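Local coordinates for enterobactin biosynthesis protein YbdZ (Escherichia coli, PDB 5JA1) that takes part in making the siderophore enterobactin, supporting the catalytic function of EntF and the adenylation of amino acids in non-ribosomal peptide synthesis, at residues I18-L28 and Q48-W59. Sequence-based numbering, arbitrary orientation.
Sequences ILRNAQGQFSL and QASCQQWLEAHW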
ATOM      1  N   ILE B  18      29.515   3.618 -14.244  1.00 23.62           N
ATOM      2  CA  ILE B  18      29.432   2.286 -13.660  1.00 30.96           C
ATOM      3  C   ILE B  18      30.515   2.191 -12.598  1.00 23.04           C
ATOM      4  O   ILE B  18      31.710   2.258 -12.914  1.00 24.57           O
ATOM      5  CB  ILE B  18      29.577   1.175 -14.710  1.00 27.58           C
ATOM      6  CG1 ILE B  18      28.496   1.322 -15.782  1.00 24.34           C
ATOM      7  CG2 ILE B  18      29.480  -0.191 -14.046  1.00 23.53           C
ATOM      8  CD1 ILE B  18      28.425   0.164 -16.752  1.00 40.97           C
ATOM      9  N   LEU B  19      30.099   2.055 -11.344  1.00 21.67           N
ATOM     10  CA  LEU B  19      30.996   2.068 -10.201  1.00 24.97           C
ATOM     11  C   LEU B  19      31.142   0.665  -9.623  1.00 27.86           C
ATOM     12  O   LEU B  19      30.342  -0.232  -9.899  1.00 31.35           O
ATOM     13  CB  LEU B  19      30.488   3.032  -9.125  1.00 21.93           C
ATOM     14  CG  LEU B  19      30.041   4.417  -9.607  1.00 20.64           C
ATOM     15  CD1 LEU B  19      29.638   5.282  -8.425  1.00 19.81           C
ATOM     16  CD2 LEU B  19      31.125   5.098 -10.430  1.00 22.26           C
ATOM     17  N   ARG B  20      32.180   0.489  -8.808  1.00 26.23           N
ATOM     18  CA  ARG B  20      32.485  -0.811  -8.226  1.00 31.69           C
ATOM     19  C   ARG B  20      33.107  -0.614  -6.852  1.00 31.55           C
ATOM     20  O   ARG B  20      34.009   0.213  -6.693  1.00 41.28           O
ATOM     21  CB  ARG B  20      33.434  -1.610  -9.126  1.00 36.12           C
ATOM     22  CG  ARG B  20      33.836  -2.962  -8.566  1.00 34.28           C
ATOM     23  CD  ARG B  20      34.921  -3.605  -9.414  1.00 44.72           C
ATOM     24  NE  ARG B  20      35.254  -4.948  -8.948  1.00 52.75           N
ATOM     25  CZ  ARG B  20      36.150  -5.212  -8.001  1.00 55.71           C
ATOM     26  NH1 ARG B  20      36.808  -4.223  -7.413  1.00 59.26           N
ATOM     27  NH2 ARG B  20      36.387  -6.466  -7.642  1.00 54.57           N
ATOM     28  N   ASN B  21      32.631  -1.376  -5.871  1.00 21.77           N
ATOM     29  CA  ASN B  21      33.129  -1.290  -4.509  1.00 26.02           C
ATOM     30  C   ASN B  21      34.180  -2.374  -4.268  1.00 34.90           C
ATOM     31  O   ASN B  21      34.612  -3.072  -5.190  1.00 40.84           O
ATOM     32  CB  ASN B  21      31.968  -1.382  -3.514  1.00 29.38           C
ATOM     33  CG  ASN B  21      31.128  -2.636  -3.695  1.00 34.53           C
ATOM     34  OD1 ASN B  21      31.568  -3.623  -4.285  1.00 41.27           O
ATOM     35  ND2 ASN B  21      29.904  -2.601  -3.181  1.00 38.41           N
ATOM     36  N   ALA B  22      34.595  -2.522  -3.007  1.00 36.70           N
ATOM     37  CA  ALA B  22      35.609  -3.518  -2.674  1.00 38.33           C
ATOM     38  C   ALA B  22      35.068  -4.937  -2.789  1.00 42.59           C
ATOM     39  O   ALA B  22      35.830  -5.868  -3.075  1.00 48.82           O
ATOM     40  CB  ALA B  22      36.148  -3.270  -1.265  1.00 34.93           C
ATOM     41  N   GLN B  23      33.766  -5.123  -2.577  1.00 42.20           N
ATOM     42  CA  GLN B  23      33.136  -6.435  -2.651  1.00 47.70           C
ATOM     43  C   GLN B  23      32.776  -6.845  -4.073  1.00 46.38           C
ATOM     44  O   GLN B  23      32.003  -7.795  -4.254  1.00 46.95           O
ATOM     45  CB  GLN B  23      31.886  -6.467  -1.767  1.00 58.02           C
ATOM     46  CG  GLN B  23      32.160  -6.173  -0.303  1.00 72.48           C
ATOM     47  CD  GLN B  23      33.097  -7.184   0.330  1.00 87.72           C
ATOM     48  OE1 GLN B  23      33.042  -8.377   0.026  1.00 90.12           O
ATOM     49  NE2 GLN B  23      33.971  -6.710   1.210  1.00 95.03           N
ATOM     50  N   GLY B  24      33.309  -6.159  -5.080  1.00 38.33           N
ATOM     51  CA  GLY B  24      33.030  -6.528  -6.458  1.00 34.98           C
ATOM     52  C   GLY B  24      31.589  -6.348  -6.871  1.00 31.30           C
ATOM     53  O   GLY B  24      31.087  -7.113  -7.702  1.00 38.29           O
ATOM     54  N   GLN B  25      30.903  -5.361  -6.309  1.00 28.03           N
ATOM     55  CA  GLN B  25      29.524  -5.070  -6.669  1.00 32.80           C
ATOM     56  C   GLN B  25      29.476  -3.831  -7.551  1.00 30.20           C
ATOM     57  O   GLN B  25      30.269  -2.900  -7.387  1.00 36.03           O
ATOM     58  CB  GLN B  25      28.661  -4.870  -5.423  1.00 18.76           C
ATOM     59  CG  GLN B  25      28.459  -6.141  -4.611  1.00 18.89           C
ATOM     60  CD  GLN B  25      27.770  -5.885  -3.287  1.00 29.91           C
ATOM     61  OE1 GLN B  25      27.902  -4.811  -2.703  1.00 33.32           O
ATOM     62  NE2 GLN B  25      27.028  -6.876  -2.805  1.00 23.40           N
ATOM     63  N   PHE B  26      28.540  -3.829  -8.495  1.00 28.60           N
ATOM     64  CA  PHE B  26      28.442  -2.779  -9.497  1.00 19.67           C
ATOM     65  C   PHE B  26      27.200  -1.933  -9.266  1.00 21.86           C
ATOM     66  O   PHE B  26      26.116  -2.456  -8.991  1.00 26.43           O
ATOM     67  CB  PHE B  26      28.421  -3.368 -10.909  1.00 20.68           C
ATOM     68  CG  PHE B  26      29.733  -3.957 -11.332  1.00 35.97           C
ATOM     69  CD1 PHE B  26      30.748  -3.144 -11.807  1.00 37.63           C
ATOM     70  CD2 PHE B  26      29.956  -5.319 -11.246  1.00 22.79           C
ATOM     71  CE1 PHE B  26      31.959  -3.680 -12.191  1.00 30.74           C
ATOM     72  CE2 PHE B  26      31.165  -5.861 -11.631  1.00 24.47           C
ATOM     73  CZ  PHE B  26      32.168  -5.040 -12.104  1.00 31.97           C
ATOM     74  N   SER B  27      27.374  -0.620  -9.377  1.00 18.53           N
ATOM     75  CA  SER B  27      26.299   0.344  -9.226  1.00 24.00           C
ATOM     76  C   SER B  27      26.384   1.373 -10.342  1.00 22.48           C
ATOM     77  O   SER B  27      27.470   1.867 -10.660  1.00 22.33           O
ATOM     78  CB  SER B  27      26.371   1.051  -7.869  1.00 25.31           C
ATOM     79  OG  SER B  27      25.474   2.147  -7.820  1.00 19.76           O
ATOM     80  N   LEU B  28      25.239   1.681 -10.939  1.00 18.45           N
ATOM     81  CA  LEU B  28      25.151   2.808 -11.851  1.00 18.82           C
ATOM     82  C   LEU B  28      25.073   4.101 -11.051  1.00 18.34           C
ATOM     83  O   LEU B  28      24.491   4.147  -9.964  1.00 17.53           O
ATOM     84  CB  LEU B  28      23.925   2.681 -12.754  1.00 19.10           C
ATOM     85  CG  LEU B  28      23.788   1.404 -13.583  1.00 19.74           C
ATOM     86  CD1 LEU B  28      22.523   1.455 -14.424  1.00 20.25           C
ATOM     87  CD2 LEU B  28      25.015   1.194 -14.458  1.00 20.93           C
ATOM     88  N   GLN B  48      21.672   4.015 -21.253  1.00 42.43           N
ATOM     89  CA  GLN B  48      20.959   3.025 -20.453  1.00 38.13           C
ATOM     90  C   GLN B  48      21.157   1.623 -21.017  1.00 38.40           C
ATOM     91  O   GLN B  48      21.393   0.671 -20.265  1.00 41.91           O
ATOM     92  CB  GLN B  48      19.471   3.376 -20.397  1.00 39.76           C
ATOM     93  CG  GLN B  48      18.712   2.711 -19.264  1.00 44.34           C
ATOM     94  CD  GLN B  48      18.818   3.481 -17.963  1.00 49.86           C
ATOM     95  OE1 GLN B  48      18.451   4.654 -17.892  1.00 42.11           O
ATOM     96  NE2 GLN B  48      19.323   2.825 -16.925  1.00 57.47           N
ATOM     97  N   ALA B  49      21.077   1.481 -22.341  1.00 38.55           N
ATOM     98  CA  ALA B  49      21.283   0.189 -22.980  1.00 44.06           C
ATOM     99  C   ALA B  49      22.757  -0.161 -23.131  1.00 37.15           C
ATOM    100  O   ALA B  49      23.091  -1.345 -23.239  1.00 32.17           O
ATOM    101  CB  ALA B  49      20.604   0.161 -24.352  1.00 33.44           C
ATOM    102  N   SER B  50      23.643   0.839 -23.148  1.00 32.50           N
ATOM    103  CA  SER B  50      25.072   0.551 -23.188  1.00 37.91           C
ATOM    104  C   SER B  50      25.558   0.014 -21.848  1.00 35.86           C
ATOM    105  O   SER B  50      26.389  -0.901 -21.804  1.00 33.33           O
ATOM    106  CB  SER B  50      25.853   1.806 -23.581  1.00 46.79           C
ATOM    107  OG  SER B  50      25.450   2.279 -24.856  1.00 54.39           O
ATOM    108  N   CYS B  51      25.051   0.571 -20.744  1.00 30.74           N
ATOM    109  CA  CYS B  51      25.353   0.018 -19.428  1.00 27.27           C
ATOM    110  C   CYS B  51      24.791  -1.388 -19.273  1.00 26.72           C
ATOM    111  O   CYS B  51      25.414  -2.236 -18.623  1.00 26.32           O
ATOM    112  CB  CYS B  51      24.800   0.928 -18.331  1.00 30.52           C
ATOM    113  SG  CYS B  51      25.631   2.526 -18.193  1.00 38.10           S
ATOM    114  N   GLN B  52      23.620  -1.650 -19.856  1.00 29.71           N
ATOM    115  CA  GLN B  52      23.044  -2.990 -19.802  1.00 33.86           C
ATOM    116  C   GLN B  52      23.917  -3.991 -20.548  1.00 28.88           C
ATOM    117  O   GLN B  52      24.036  -5.151 -20.137  1.00 28.73           O
ATOM    118  CB  GLN B  52      21.630  -2.968 -20.383  1.00 32.73           C
ATOM    119  CG  GLN B  52      20.956  -4.328 -20.474  1.00 38.23           C
ATOM    120  CD  GLN B  52      19.578  -4.247 -21.104  1.00 53.43           C
ATOM    121  OE1 GLN B  52      19.116  -3.169 -21.479  1.00 61.13           O
ATOM    122  NE2 GLN B  52      18.914  -5.391 -21.224  1.00 56.59           N
ATOM    123  N   GLN B  53      24.542  -3.556 -21.645  1.00 30.66           N
ATOM    124  CA  GLN B  53      25.368  -4.459 -22.437  1.00 40.87           C
ATOM    125  C   GLN B  53      26.703  -4.732 -21.750  1.00 42.64           C
ATOM    126  O   GLN B  53      27.228  -5.849 -21.825  1.00 37.82           O
ATOM    127  CB  GLN B  53      25.576  -3.862 -23.830  1.00 46.14           C
ATOM    128  CG  GLN B  53      26.328  -4.741 -24.805  1.00 53.03           C
ATOM    129  CD  GLN B  53      26.417  -4.108 -26.179  1.00 61.88           C
ATOM    130  OE1 GLN B  53      25.882  -3.023 -26.407  1.00 61.44           O
ATOM    131  NE2 GLN B  53      27.092  -4.782 -27.103  1.00 68.22           N
ATOM    132  N   TRP B  54      27.260  -3.728 -21.068  1.00 45.15           N
ATOM    133  CA  TRP B  54      28.523  -3.922 -20.363  1.00 42.88           C
ATOM    134  C   TRP B  54      28.337  -4.787 -19.124  1.00 42.61           C
ATOM    135  O   TRP B  54      29.156  -5.673 -18.849  1.00 42.14           O
ATOM    136  CB  TRP B  54      29.124  -2.567 -19.986  1.00 38.40           C
ATOM    137  CG  TRP B  54      30.506  -2.654 -19.410  1.00 35.46           C
ATOM    138  CD1 TRP B  54      31.682  -2.491 -20.080  1.00 33.74           C
ATOM    139  CD2 TRP B  54      30.855  -2.923 -18.045  1.00 39.32           C
ATOM    140  NE1 TRP B  54      32.743  -2.642 -19.220  1.00 44.05           N
ATOM    141  CE2 TRP B  54      32.262  -2.910 -17.965  1.00 42.96           C
ATOM    142  CE3 TRP B  54      30.117  -3.177 -16.885  1.00 39.13           C
ATOM    143  CZ2 TRP B  54      32.944  -3.139 -16.772  1.00 43.24           C
ATOM    144  CZ3 TRP B  54      30.796  -3.404 -15.701  1.00 34.54           C
ATOM    145  CH2 TRP B  54      32.195  -3.383 -15.654  1.00 35.58           C
ATOM    146  N   LEU B  55      27.267  -4.543 -18.362  1.00 41.02           N
ATOM    147  CA  LEU B  55      27.066  -5.258 -17.105  1.00 38.76           C
ATOM    148  C   LEU B  55      26.796  -6.740 -17.340  1.00 41.15           C
ATOM    149  O   LEU B  55      27.249  -7.587 -16.564  1.00 40.74           O
ATOM    150  CB  LEU B  55      25.920  -4.618 -16.321  1.00 34.05           C
ATOM    151  CG  LEU B  55      26.246  -3.289 -15.638  1.00 23.44           C
ATOM    152  CD1 LEU B  55      24.979  -2.493 -15.372  1.00 22.35           C
ATOM    153  CD2 LEU B  55      26.995  -3.544 -14.344  1.00 22.62           C
ATOM    154  N   GLU B  56      26.070  -7.074 -18.408  1.00 43.79           N
ATOM    155  CA  GLU B  56      25.770  -8.473 -18.688  1.00 47.46           C
ATOM    156  C   GLU B  56      27.003  -9.261 -19.114  1.00 41.94           C
ATOM    157  O   GLU B  56      26.966 -10.496 -19.100  1.00 41.14           O
ATOM    158  CB  GLU B  56      24.684  -8.574 -19.761  1.00 57.38           C
ATOM    159  CG  GLU B  56      23.295  -8.209 -19.260  1.00 68.19           C
ATOM    160  CD  GLU B  56      22.247  -8.216 -20.358  1.00 80.29           C
ATOM    161  OE1 GLU B  56      22.627  -8.315 -21.543  1.00 91.20           O
ATOM    162  OE2 GLU B  56      21.043  -8.125 -20.033  1.00 76.88           O
ATOM    163  N   ALA B  57      28.093  -8.583 -19.480  1.00 44.63           N
ATOM    164  CA  ALA B  57      29.310  -9.250 -19.917  1.00 44.88           C
ATOM    165  C   ALA B  57      30.442  -9.200 -18.899  1.00 47.15           C
ATOM    166  O   ALA B  57      31.449  -9.891 -19.090  1.00 47.30           O
ATOM    167  CB  ALA B  57      29.801  -8.646 -21.241  1.00 36.01           C
ATOM    168  N   HIS B  58      30.313  -8.409 -17.833  1.00 44.20           N
ATOM    169  CA  HIS B  58      31.383  -8.258 -16.856  1.00 42.87           C
ATOM    170  C   HIS B  58      30.971  -8.590 -15.428  1.00 35.04           C
ATOM    171  O   HIS B  58      31.821  -8.541 -14.530  1.00 31.72           O
ATOM    172  CB  HIS B  58      31.947  -6.830 -16.901  1.00 44.25           C
ATOM    173  CG  HIS B  58      32.814  -6.562 -18.092  1.00 49.63           C
ATOM    174  ND1 HIS B  58      32.307  -6.414 -19.365  1.00 53.27           N
ATOM    175  CD2 HIS B  58      34.156  -6.424 -18.204  1.00 49.39           C
ATOM    176  CE1 HIS B  58      33.299  -6.192 -20.208  1.00 52.27           C
ATOM    177  NE2 HIS B  58      34.431  -6.194 -19.529  1.00 50.27           N
ATOM    178  N   TRP B  59      29.704  -8.926 -15.184  1.00 38.81           N
ATOM    179  CA  TRP B  59      29.237  -9.288 -13.842  1.00 26.18           C
ATOM    180  C   TRP B  59      28.322 -10.504 -13.982  1.00 41.00           C
ATOM    181  O   TRP B  59      27.103 -10.366 -14.113  1.00 25.47           O
ATOM    182  CB  TRP B  59      28.526  -8.125 -13.163  1.00 27.31           C
ATOM    183  CG  TRP B  59      28.353  -8.319 -11.687  1.00 23.07           C
ATOM    184  CD1 TRP B  59      28.973  -9.250 -10.904  1.00 23.44           C
ATOM    185  CD2 TRP B  59      27.502  -7.566 -10.815  1.00 39.83           C
ATOM    186  NE1 TRP B  59      28.563  -9.121  -9.599  1.00 29.87           N
ATOM    187  CE2 TRP B  59      27.660  -8.094  -9.517  1.00 31.92           C
ATOM    188  CE3 TRP B  59      26.622  -6.494 -11.005  1.00 20.63           C
ATOM    189  CZ2 TRP B  59      26.969  -7.588  -8.416  1.00 23.91           C
ATOM    190  CZ3 TRP B  59      25.939  -5.994  -9.910  1.00 19.39           C
ATOM    191  CH2 TRP B  59      26.116  -6.541  -8.633  1.00 19.00           C
TER
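Phe26 meets Trp54 and Trp59, and the three rings form an aromatic cluster. It lies where the helix 48-58 packs on the antiparallel sheet of this MbtH-like protein. Trp54 turns its six-membered ring edge toward one Phe26 face in an offset edge-to-face pair, the planes at 73°. Phe26 in turn points its own edge at the face of the five-membered ring of Trp59, centroids 5.0 Å apart. Phe26 CD2 comes 3.4 Å from Trp59 CD2, over the indole face. Replacing Trp59 with an alanine removes that face; a gap would probably open along this Phe26 edge and leave the ring freer to turn.

From Trp59 back toward the start of the helix, apolar contacts continue the packing. Leu55 CD2 lies 3.7 Å from Phe26 CB, while Leu55 CD1 meets Leu28 CD2 at 3.8 Å. Ile18 CD1 sits between Trp54 CE3 and Cys51 SG. Trp54 CG is anti to the backbone N (chi1 -173°), which carries the indole toward the sheet, where it also touches Val42 of strand 40-42 and Cys43 just after it.

The hairpin's type I turn, Asn21 to Gly24, is braced by Gln25. Asn21 OD1 accepts from Gln25 N at 2.7 Å, and Asn21 ND2 donates back to Gln25 OE1. Trp54 NE1 lies over the centre of the His58 imidazole, and His58 ND1 donates to Trp54 O at 3.3 Å.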